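Local coordinates for protein dicer Related Helicase (Caenorhabditis elegans, PDB 6M6S) that binds double-stranded RNA through this zinc-containing C-terminal domain and, as a RIG-I-like helicase, probably couples ATP hydrolysis to its action on RNA, at residues B[140-143]-B[144-147]. Sequence-based numbering, arbitrary orientation.
Sequences EENI and EKKI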
loop_
_atom_site.group_PDB
_atom_site.type_symbol
_atom_site.label_atom_id
_atom_site.label_comp_id
_atom_site.label_asym_id
_atom_site.label_seq_id
_atom_site.Cartn_x
_atom_site.Cartn_y
_atom_site.Cartn_z
ATOM N N GLU B 140 4.295 -36.706 2.070
ATOM C CA GLU B 140 5.718 -36.629 1.737
ATOM C C GLU B 140 6.116 -35.167 1.520
ATOM O O GLU B 140 7.130 -34.740 2.030
ATOM C CB GLU B 140 6.029 -37.443 0.489
ATOM C CG GLU B 140 5.682 -38.946 0.699
ATOM C CD GLU B 140 6.654 -39.747 1.577
ATOM O OE1 GLU B 140 6.414 -40.985 1.799
ATOM O OE2 GLU B 140 7.635 -39.157 2.073
ATOM N N GLU B 141 5.280 -34.457 0.792
ATOM C CA GLU B 141 5.657 -33.071 0.494
ATOM C C GLU B 141 5.631 -32.179 1.709
ATOM O O GLU B 141 6.523 -31.297 1.837
ATOM C CB GLU B 141 4.843 -32.504 -0.658
ATOM C CG GLU B 141 3.376 -32.464 -0.467
ATOM C CD GLU B 141 2.708 -33.749 -0.892
ATOM O OE1 GLU B 141 3.358 -34.825 -0.848
ATOM O OE2 GLU B 141 1.507 -33.685 -1.250
ATOM N N ASN B 142 4.679 -32.404 2.605
ATOM C CA ASN B 142 4.630 -31.559 3.789
ATOM C C ASN B 142 5.767 -31.902 4.762
ATOM O O ASN B 142 6.313 -30.993 5.428
ATOM C CB ASN B 142 3.273 -31.651 4.479
ATOM C CG ASN B 142 2.248 -30.707 3.860
ATOM O OD1 ASN B 142 2.582 -29.861 3.053
ATOM N ND2 ASN B 142 0.996 -30.859 4.262
ATOM N N ILE B 143 6.127 -33.188 4.866
ATOM C CA ILE B 143 7.239 -33.602 5.730
ATOM C C ILE B 143 8.542 -32.937 5.303
ATOM O O ILE B 143 9.360 -32.515 6.157
ATOM C CB ILE B 143 7.395 -35.152 5.815
ATOM C CG1 ILE B 143 6.279 -35.661 6.674
ATOM C CG2 ILE B 143 8.668 -35.502 6.496
ATOM C CD1 ILE B 143 6.474 -35.226 8.061
ATOM N N GLU B 144 8.717 -32.782 3.993
ATOM C CA GLU B 144 9.925 -32.158 3.498
ATOM C C GLU B 144 9.969 -30.695 3.955
ATOM O O GLU B 144 11.060 -30.232 4.298
ATOM C CB GLU B 144 9.988 -32.191 2.001
ATOM C CG GLU B 144 10.104 -33.620 1.475
ATOM C CD GLU B 144 10.455 -33.636 0.015
ATOM O OE1 GLU B 144 9.844 -32.850 -0.755
ATOM O OE2 GLU B 144 11.347 -34.429 -0.358
ATOM N N LYS B 145 8.821 -30.017 3.999
ATOM C CA LYS B 145 8.791 -28.645 4.540
ATOM C C LYS B 145 9.101 -28.654 6.041
ATOM O O LYS B 145 9.803 -27.777 6.580
ATOM C CB LYS B 145 7.395 -28.042 4.323
ATOM C CG LYS B 145 6.979 -27.883 2.875
ATOM C CD LYS B 145 5.466 -27.540 2.870
ATOM C CE LYS B 145 4.807 -27.874 1.543
ATOM N NZ LYS B 145 5.134 -26.926 0.488
ATOM N N LYS B 146 8.524 -29.603 6.756
ATOM C CA LYS B 146 8.739 -29.672 8.209
ATOM C C LYS B 146 10.226 -29.873 8.512
ATOM O O LYS B 146 10.724 -29.337 9.510
ATOM C CB LYS B 146 7.936 -30.811 8.836
ATOM C CG LYS B 146 7.800 -30.729 10.384
ATOM C CD LYS B 146 7.136 -32.021 10.949
ATOM C CE LYS B 146 7.629 -32.391 12.348
ATOM N NZ LYS B 146 8.977 -33.130 12.400
ATOM N N ILE B 147 10.921 -30.682 7.694
ATOM C CA ILE B 147 12.339 -30.942 7.893
ATOM C C ILE B 147 13.178 -29.671 7.769
ATOM O O ILE B 147 14.068 -29.483 8.598
ATOM C CB ILE B 147 12.821 -32.032 6.966
ATOM C CG1 ILE B 147 12.241 -33.345 7.483
ATOM C CG2 ILE B 147 14.366 -32.138 6.961
ATOM C CD1 ILE B 147 12.362 -34.510 6.480
HETATM O O HOH W 1 7.655 -30.154 -0.408
#
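Lys-146 N to Asn-142 O, at 2.9 Å with an N-H...O angle of 157°, is one of four i to i+4 backbone bonds joining 140-143 to 144-147. Ile-147 N to Ile-143 O is equally short, Glu-144 N to Glu-140 O is longer at 3.2 Å, and Lys-145 N to Glu-141 O is weak at 3.4 Å. The oxygen of that weak bond has a second partner: a water donates to Glu-141 O at 2.8 Å and reaches on, weakly, to Glu-144 OE1.

Among side chains, the aliphatic part of Lys-145 runs back past Asn-142, its CE 3.3 Å from OD1. Its chain stays extended until the bend at chi4 (-75°), and NZ bonds to the carbonyls of Trp-42 and Leu-45, while Asn-142 ND2 turns to Asp-138. A methionine in place of Lys-145 would probably leave both carbonyls without their ammonium donor, removing this polar link between the helix and the chain at Trp-42 and Leu-45.

The apolar contact is Ile-143 CG2 against Ile-147 CD1, 3.8 Å apart; with CG2 anti to the backbone N, this methyl leans toward the next turn.

Pairing from i to i+4 is the signature of an alpha-helix; here it builds the first turns of the long helix 140-167 of the RIG-I-type C-terminal domain, tied by Lys-145 to the chain where strand 45-48 begins.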